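Local coordinates for fimbrial subunit type 1 (Actinomyces oris, PDB 3UXF), which serves as the major structural subunit of the type 1 fimbriae, fibres anchored to the bacterial cell wall, at residues 45-50 and 77-82; 153-158 and 174-179; 180-185 and 208-213. All blocks are in the same frame, centred on the assembly; numbering follows the deposited sequence.

Interaction 1: residues 45-50 and 77-82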
# COMPACT_ATOMS: atom_id res chain seq x y z
N LEU A 45 -29.98 -17.48 3.58
CA LEU A 45 -29.22 -16.25 3.80
C LEU A 45 -27.90 -16.42 3.08
O LEU A 45 -27.18 -17.34 3.40
CB LEU A 45 -28.97 -16.03 5.29
CG LEU A 45 -28.01 -14.87 5.57
CD1 LEU A 45 -28.55 -13.55 5.02
CD2 LEU A 45 -27.72 -14.79 7.09
N THR A 46 -27.58 -15.53 2.14
CA THR A 46 -26.34 -15.66 1.35
C THR A 46 -25.51 -14.43 1.62
O THR A 46 -25.93 -13.31 1.32
CB THR A 46 -26.66 -15.76 -0.13
OG1 THR A 46 -27.45 -16.94 -0.35
CG2 THR A 46 -25.35 -15.94 -0.95
N VAL A 47 -24.35 -14.61 2.25
CA VAL A 47 -23.45 -13.49 2.57
C VAL A 47 -22.35 -13.46 1.51
O VAL A 47 -21.73 -14.48 1.26
CB VAL A 47 -22.85 -13.72 3.97
CG1 VAL A 47 -21.95 -12.53 4.43
CG2 VAL A 47 -23.97 -13.94 5.00
N HIS A 48 -22.17 -12.30 0.86
CA HIS A 48 -21.19 -12.16 -0.22
C HIS A 48 -19.94 -11.47 0.36
O HIS A 48 -20.01 -10.31 0.76
CB HIS A 48 -21.78 -11.28 -1.32
CG HIS A 48 -22.92 -11.92 -2.05
ND1 HIS A 48 -22.83 -12.35 -3.36
CD2 HIS A 48 -24.19 -12.21 -1.65
CE1 HIS A 48 -23.98 -12.88 -3.73
NE2 HIS A 48 -24.82 -12.80 -2.71
N LYS A 49 -18.83 -12.21 0.44
CA LYS A 49 -17.59 -11.67 1.00
C LYS A 49 -16.69 -11.21 -0.15
O LYS A 49 -16.33 -12.00 -1.02
CB LYS A 49 -16.90 -12.73 1.86
CG LYS A 49 -15.53 -12.25 2.43
CD LYS A 49 -15.72 -11.18 3.50
CE LYS A 49 -14.32 -10.65 3.97
NZ LYS A 49 -14.50 -9.68 5.06
N CYS A 50 -16.37 -9.92 -0.13
CA CYS A 50 -15.64 -9.26 -1.21
C CYS A 50 -14.45 -8.51 -0.63
O CYS A 50 -14.50 -8.03 0.49
CB CYS A 50 -16.57 -8.25 -1.90
SG CYS A 50 -18.13 -8.97 -2.52
N VAL A 77 -13.27 -17.56 4.60
CA VAL A 77 -13.72 -16.67 5.65
C VAL A 77 -14.93 -17.34 6.32
O VAL A 77 -15.83 -17.75 5.62
CB VAL A 77 -14.16 -15.33 5.07
CG1 VAL A 77 -14.74 -14.47 6.15
CG2 VAL A 77 -12.94 -14.63 4.43
N GLU A 78 -14.92 -17.43 7.63
CA GLU A 78 -16.05 -18.06 8.33
C GLU A 78 -17.03 -17.00 8.82
O GLU A 78 -16.62 -16.01 9.44
CB GLU A 78 -15.54 -18.83 9.54
CG GLU A 78 -16.64 -19.54 10.27
CD GLU A 78 -16.14 -20.12 11.58
OE1 GLU A 78 -16.09 -19.39 12.60
OE2 GLU A 78 -15.75 -21.31 11.58
N PHE A 79 -18.32 -17.20 8.55
CA PHE A 79 -19.39 -16.39 9.13
C PHE A 79 -20.19 -17.22 10.09
O PHE A 79 -20.44 -18.39 9.82
CB PHE A 79 -20.31 -15.82 8.05
CG PHE A 79 -19.69 -14.65 7.33
CD1 PHE A 79 -19.85 -13.39 7.83
CD2 PHE A 79 -18.94 -14.84 6.19
CE1 PHE A 79 -19.26 -12.27 7.19
CE2 PHE A 79 -18.33 -13.74 5.56
CZ PHE A 79 -18.54 -12.46 6.05
N THR A 80 -20.55 -16.61 11.20
CA THR A 80 -21.46 -17.23 12.15
C THR A 80 -22.75 -16.41 12.17
O THR A 80 -22.72 -15.19 12.20
CB THR A 80 -20.85 -17.24 13.53
OG1 THR A 80 -19.71 -18.09 13.52
CG2 THR A 80 -21.87 -17.75 14.55
N ILE A 81 -23.90 -17.09 12.16
CA ILE A 81 -25.15 -16.40 12.39
C ILE A 81 -25.73 -16.83 13.73
O ILE A 81 -25.68 -18.02 14.07
CB ILE A 81 -26.15 -16.60 11.22
CG1 ILE A 81 -26.56 -18.07 11.07
CG2 ILE A 81 -25.52 -16.11 9.93
CD1 ILE A 81 -27.68 -18.28 10.02
N THR A 82 -26.27 -15.88 14.49
CA THR A 82 -26.89 -16.23 15.76
C THR A 82 -28.33 -15.73 15.76
O THR A 82 -28.57 -14.54 15.54
CB THR A 82 -26.15 -15.58 16.92
OG1 THR A 82 -24.78 -16.01 16.90
CG2 THR A 82 -26.79 -15.96 18.25
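Lys49 NZ has two partners, a salt bridge to Glu142 OE1 and a hydrogen bond to Ile150 O, so the charged end of this buried chain is satisfied while its methylenes serve the apolar contact. The aliphatic part passes at about a right angle to both Val77 and Phe79. A single bend at chi2 (70°) in an otherwise extended chain places CG 4.0 Å from Val77 CG2. Lys49 CD comes to the rim of the Phe79 ring, near its plane, at 4.0 Å from Phe79 CZ. Val47 approaches the same ring differently. Its CG1 stands over one face, 3.8 Å from the Phe79 ring centroid and only 10° off the normal, which meets the geometry of a CH-pi contact; the five outer ring carbons of Phe79 all lie 3.8 to 4.2 Å from Val47 CG1, as expected of a methyl over the centre. With the Val47 side chain facing the other strand, CG1 anti to the backbone N points at the ring. These side chains meet between two facing sheets of the N-terminal domain's beta sandwich: strand 44-48 belongs to one and strand 78-84 to the other. The segments run 152° apart, and no hydrogen bond joins them. CA atoms of Val47 and Phe79 are 8.2 Å apart, a spacing too wide for backbone pairing and filled by side chains. Every second residue, Leu45, Val47 and Lys49 against Val77, Phe79 and Ile81, points inward. At the far end Leu45 and Ile81 run alongside in opposite senses, touching through Leu45 CD2 and Ile81 CG2, 3.8 Å apart.

Interaction 2: residues 153-158 and 174-179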
# COMPACT_ATOMS: atom_id res chain seq x y z
N GLU A 153 -17.98 -5.87 9.11
CA GLU A 153 -18.65 -5.39 10.30
C GLU A 153 -19.81 -6.30 10.64
O GLU A 153 -20.47 -6.77 9.73
CB GLU A 153 -19.22 -4.00 10.06
CG GLU A 153 -18.13 -2.95 9.91
CD GLU A 153 -18.65 -1.52 10.07
OE1 GLU A 153 -19.81 -1.24 9.67
OE2 GLU A 153 -17.87 -0.68 10.61
N ASP A 154 -20.04 -6.54 11.92
CA ASP A 154 -21.22 -7.30 12.35
C ASP A 154 -22.48 -6.58 11.88
O ASP A 154 -22.55 -5.34 11.82
CB ASP A 154 -21.30 -7.41 13.87
CG ASP A 154 -20.22 -8.29 14.49
OD1 ASP A 154 -19.46 -8.98 13.78
OD2 ASP A 154 -20.19 -8.31 15.74
N PHE A 155 -23.54 -7.36 11.63
CA PHE A 155 -24.77 -6.74 11.20
C PHE A 155 -25.94 -7.64 11.54
O PHE A 155 -25.75 -8.82 11.89
CB PHE A 155 -24.72 -6.40 9.71
CG PHE A 155 -24.63 -7.60 8.81
CD1 PHE A 155 -25.77 -8.15 8.24
CD2 PHE A 155 -23.39 -8.17 8.50
CE1 PHE A 155 -25.70 -9.25 7.42
CE2 PHE A 155 -23.31 -9.26 7.66
CZ PHE A 155 -24.48 -9.81 7.12
N VAL A 156 -27.14 -7.06 11.50
CA VAL A 156 -28.37 -7.78 11.79
C VAL A 156 -29.15 -7.92 10.49
O VAL A 156 -29.25 -6.95 9.72
CB VAL A 156 -29.20 -7.03 12.81
CG1 VAL A 156 -30.58 -7.71 12.99
CG2 VAL A 156 -28.48 -6.98 14.14
N VAL A 157 -29.71 -9.11 10.25
CA VAL A 157 -30.52 -9.33 9.07
C VAL A 157 -31.83 -9.98 9.50
O VAL A 157 -31.86 -10.68 10.53
CB VAL A 157 -29.76 -10.20 8.07
CG1 VAL A 157 -29.55 -11.61 8.59
CG2 VAL A 157 -30.43 -10.18 6.71
N THR A 158 -32.91 -9.73 8.77
CA THR A 158 -34.15 -10.44 9.01
C THR A 158 -34.44 -11.38 7.84
O THR A 158 -34.18 -11.03 6.68
CB THR A 158 -35.36 -9.48 9.20
OG1 THR A 158 -35.60 -8.67 8.05
CG2 THR A 158 -35.10 -8.54 10.36
N VAL A 174 -32.54 -14.01 1.33
CA VAL A 174 -31.84 -12.75 1.47
C VAL A 174 -30.36 -12.82 1.12
O VAL A 174 -29.67 -13.76 1.49
CB VAL A 174 -32.01 -12.19 2.89
CG1 VAL A 174 -31.25 -10.89 3.05
CG2 VAL A 174 -33.49 -11.99 3.20
N HIS A 175 -29.90 -11.82 0.39
CA HIS A 175 -28.50 -11.70 0.02
C HIS A 175 -27.95 -10.44 0.67
O HIS A 175 -28.55 -9.38 0.58
CB HIS A 175 -28.35 -11.60 -1.50
CG HIS A 175 -28.62 -12.89 -2.21
ND1 HIS A 175 -27.62 -13.66 -2.75
CD2 HIS A 175 -29.78 -13.55 -2.46
CE1 HIS A 175 -28.14 -14.73 -3.31
NE2 HIS A 175 -29.45 -14.69 -3.14
N VAL A 176 -26.81 -10.57 1.33
CA VAL A 176 -26.20 -9.43 1.98
C VAL A 176 -24.75 -9.26 1.57
O VAL A 176 -24.02 -10.24 1.39
CB VAL A 176 -26.31 -9.52 3.52
CG1 VAL A 176 -27.75 -9.34 3.96
CG2 VAL A 176 -25.76 -10.85 4.01
N TYR A 177 -24.33 -8.01 1.40
CA TYR A 177 -22.96 -7.67 1.04
C TYR A 177 -22.38 -6.82 2.16
O TYR A 177 -22.48 -5.60 2.14
CB TYR A 177 -22.93 -6.90 -0.28
CG TYR A 177 -23.51 -7.66 -1.45
CD1 TYR A 177 -22.67 -8.26 -2.39
CD2 TYR A 177 -24.88 -7.79 -1.62
CE1 TYR A 177 -23.19 -8.96 -3.46
CE2 TYR A 177 -25.40 -8.49 -2.68
CZ TYR A 177 -24.56 -9.07 -3.60
OH TYR A 177 -25.08 -9.77 -4.66
N PRO A 178 -21.79 -7.49 3.15
CA PRO A 178 -21.26 -6.79 4.32
C PRO A 178 -20.14 -5.81 4.00
O PRO A 178 -19.42 -5.97 3.01
CB PRO A 178 -20.74 -7.93 5.20
CG PRO A 178 -20.51 -9.06 4.28
CD PRO A 178 -21.52 -8.93 3.19
N LYS A 179 -20.01 -4.81 4.85
CA LYS A 179 -19.00 -3.77 4.70
C LYS A 179 -17.72 -4.11 5.46
O LYS A 179 -17.77 -4.60 6.59
CB LYS A 179 -19.58 -2.45 5.23
CG LYS A 179 -18.61 -1.25 5.18
CD LYS A 179 -19.10 -0.06 6.03
CE LYS A 179 -19.72 1.05 5.18
NZ LYS A 179 -18.80 1.55 4.10
O HOH W 1 -21.36 -5.37 7.43
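Phe155 carries CG between its backbone N and carbonyl carbon (chi1 65°), and Val176 holds CG2 in the same crowded position; these two choices bring the ring and the methyl together. Val176 CG2 reaches Phe155 CZ at 3.5 Å, approaching obliquely. Pro178 adds a second apolar partner to the ring, its CB lying 3.8 Å from Phe155 CE2. Further along, Val157 CG2 touches both valines of the other strand, 3.8 Å from Val174 CG1 and 3.9 Å from Val176 CG1. Strands 155-158 and 174-176 run nearly antiparallel (162°), yet their axes come no closer than 8.9 Å, too far for direct strand pairing. They are strands of opposing sheets in the N-terminal beta sandwich, and Leu45 and Val47 of strand 44-48 extend the same apolar layer. Beyond the strands the backbones converge. Glu153 N donates to Lys179 O over 2.8 Å, almost along the C=O axis. A water then receives the N-H of Lys179 and donates to Glu153 O, giving the two residues a second, indirect link. Their side chains lie alongside, but Glu153 OE1 and Lys179 NZ are 6.3 Å apart and form no ion pair. The contact thus divides chemically: between the strands the side chains meet through apolar groups, consistent with hydrophobic burial and van der Waals packing, whereas at the more exposed Glu153-Lys179 end the join rests on main-chain amides and one water, with the opposite charges probably adding at most a weak attraction.

Interaction 3: residues 180-185 and 208-213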
# COMPACT_ATOMS: atom_id res chain seq x y z
N ASN A 180 -16.57 -3.79 4.87
CA ASN A 180 -15.32 -3.90 5.60
C ASN A 180 -15.22 -2.98 6.81
O ASN A 180 -15.60 -1.81 6.76
CB ASN A 180 -14.17 -3.56 4.66
CG ASN A 180 -13.82 -4.69 3.74
OD1 ASN A 180 -14.25 -5.83 3.92
ND2 ASN A 180 -12.97 -4.39 2.76
N THR A 181 -14.65 -3.49 7.89
CA THR A 181 -14.43 -2.68 9.07
C THR A 181 -13.35 -1.64 8.87
O THR A 181 -13.30 -0.65 9.61
CB THR A 181 -13.95 -3.53 10.26
OG1 THR A 181 -12.83 -4.33 9.86
CG2 THR A 181 -15.08 -4.44 10.74
N LEU A 182 -12.47 -1.88 7.91
CA LEU A 182 -11.36 -0.95 7.65
C LEU A 182 -11.37 -0.57 6.20
O LEU A 182 -11.49 -1.43 5.33
CB LEU A 182 -10.01 -1.62 7.96
CG LEU A 182 -9.85 -2.15 9.39
CD1 LEU A 182 -8.52 -2.90 9.55
CD2 LEU A 182 -9.94 -1.04 10.44
N SER A 183 -11.21 0.72 5.92
CA SER A 183 -11.24 1.20 4.55
C SER A 183 -10.00 0.87 3.76
O SER A 183 -10.04 0.85 2.54
CB SER A 183 -11.49 2.70 4.54
OG SER A 183 -10.53 3.35 5.34
N GLY A 184 -8.88 0.61 4.44
CA GLY A 184 -7.72 0.18 3.70
C GLY A 184 -6.38 0.41 4.37
O GLY A 184 -6.29 1.06 5.42
N VAL A 185 -5.35 -0.17 3.76
CA VAL A 185 -3.98 0.08 4.15
C VAL A 185 -3.24 0.38 2.87
O VAL A 185 -3.50 -0.24 1.83
CB VAL A 185 -3.37 -1.12 4.88
CG1 VAL A 185 -4.15 -1.41 6.19
CG2 VAL A 185 -3.33 -2.35 3.98
N SER A 208 -5.92 2.23 8.12
CA SER A 208 -7.17 2.43 8.86
C SER A 208 -7.02 2.05 10.33
O SER A 208 -6.16 1.22 10.71
CB SER A 208 -8.29 1.59 8.23
OG SER A 208 -8.61 2.11 6.97
N ILE A 209 -7.89 2.63 11.16
CA ILE A 209 -7.91 2.36 12.60
C ILE A 209 -9.30 1.78 12.92
O ILE A 209 -10.30 2.33 12.49
CB ILE A 209 -7.75 3.68 13.38
CG1 ILE A 209 -6.36 4.30 13.07
CG2 ILE A 209 -7.88 3.45 14.84
CD1 ILE A 209 -6.23 5.75 13.53
N PRO A 210 -9.35 0.65 13.63
CA PRO A 210 -10.68 0.10 13.98
C PRO A 210 -11.51 1.08 14.80
O PRO A 210 -10.96 1.77 15.64
CB PRO A 210 -10.34 -1.12 14.85
CG PRO A 210 -8.96 -1.49 14.46
CD PRO A 210 -8.25 -0.23 14.07
N LYS A 211 -12.82 1.09 14.58
CA LYS A 211 -13.72 1.86 15.45
C LYS A 211 -14.15 1.01 16.64
O LYS A 211 -14.73 -0.06 16.45
CB LYS A 211 -14.93 2.33 14.67
CG LYS A 211 -15.85 3.29 15.47
CD LYS A 211 -17.01 3.75 14.59
CE LYS A 211 -17.90 4.80 15.30
NZ LYS A 211 -18.94 5.35 14.36
N VAL A 212 -13.81 1.43 17.85
CA VAL A 212 -14.22 0.71 19.06
C VAL A 212 -15.05 1.69 19.89
O VAL A 212 -15.04 2.88 19.60
CB VAL A 212 -13.04 0.21 19.91
CG1 VAL A 212 -12.15 -0.75 19.08
CG2 VAL A 212 -12.21 1.38 20.45
N ASP A 213 -15.78 1.19 20.91
CA ASP A 213 -16.70 2.02 21.69
C ASP A 213 -15.93 2.76 22.76
O ASP A 213 -15.92 2.39 23.95
CB ASP A 213 -17.81 1.16 22.31
CG ASP A 213 -18.66 1.94 23.32
OD1 ASP A 213 -18.79 3.18 23.18
OD2 ASP A 213 -19.20 1.29 24.25
O HOH W 2 -12.13 1.98 10.54
O HOH W 3 -13.96 -0.32 12.33
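Ser208 OG meets two groups of the other segment. It lies 2.8 Å from Ser183 OG in a hydrogen bond between the hydroxyls; separately, it accepts the N-H of Gly184 at 3.0 Å, a bond clearly bent at 143°. The backbone of Ser208 adds a straighter link, its N donating to Gly184 O at 3.0 Å with an N-H...O angle of 156°. With chi1 of -69° the Ser208 hydroxyl stands beside its own backbone N, consistent with both groups facing Gly184. Next to this polar patch is an apolar one. Leu182 CB rests against Ser208 CB at 3.7 Å, and the CD2 branch of Leu182 passes over the junction of Ile209 and Pro210, 3.7 Å from Pro210 N and 4.1 Å from Pro210 CD. In the fold, residues 180-185 lead from the N-terminal domain into strand 185-190, the edge strand of the next beta sandwich, while 208-213 leaves strand 201-208, its antiparallel neighbour. The Gly184-Ser208 bonds therefore fasten the interdomain connection just where the strand pair begins. A water-mediated layer lies farther along: two waters donate to Thr181 O, one also donating to Ile209 O (2.7 Å from that water) and the other accepting from Lys211 N. Behind the first shell, Lys295 NZ hydrogen-bonds to both serine hydroxyls and Gly292 O takes a further bond with Ser183 OG; Lys295 and Gly292 probably help to position the pair. Leu182 is backed by Leu320 of strand 312-321 and Ile344 of strand 344-362, and it touches Ile150 on the N-terminal side.

How the interactions relate
Interactions 1 and 2 have centres about 8 Å apart and span the same sandwich within the N-terminal pilin domain. Each pairs a strand of the mixed sheet (44-48 or 170-176) with one of the antiparallel sheet (78-84 or 155-159). Strands 44-48 and 170-176 are neighbours, probably hydrogen-bonded through Thr46 N to Val174 O and His48 N to Val176 O. Interaction 3, its centre about 17 Å from that of interaction 2 and about 19 Å from that of interaction 1, follows along the chain. Asn180, which Lys49 and Cys50 approach, follows Lys179 directly, and Glu153 packs on Thr181, so interactions 2 and 3 are contiguous where the chain leaves the N-terminal sandwich for the next one.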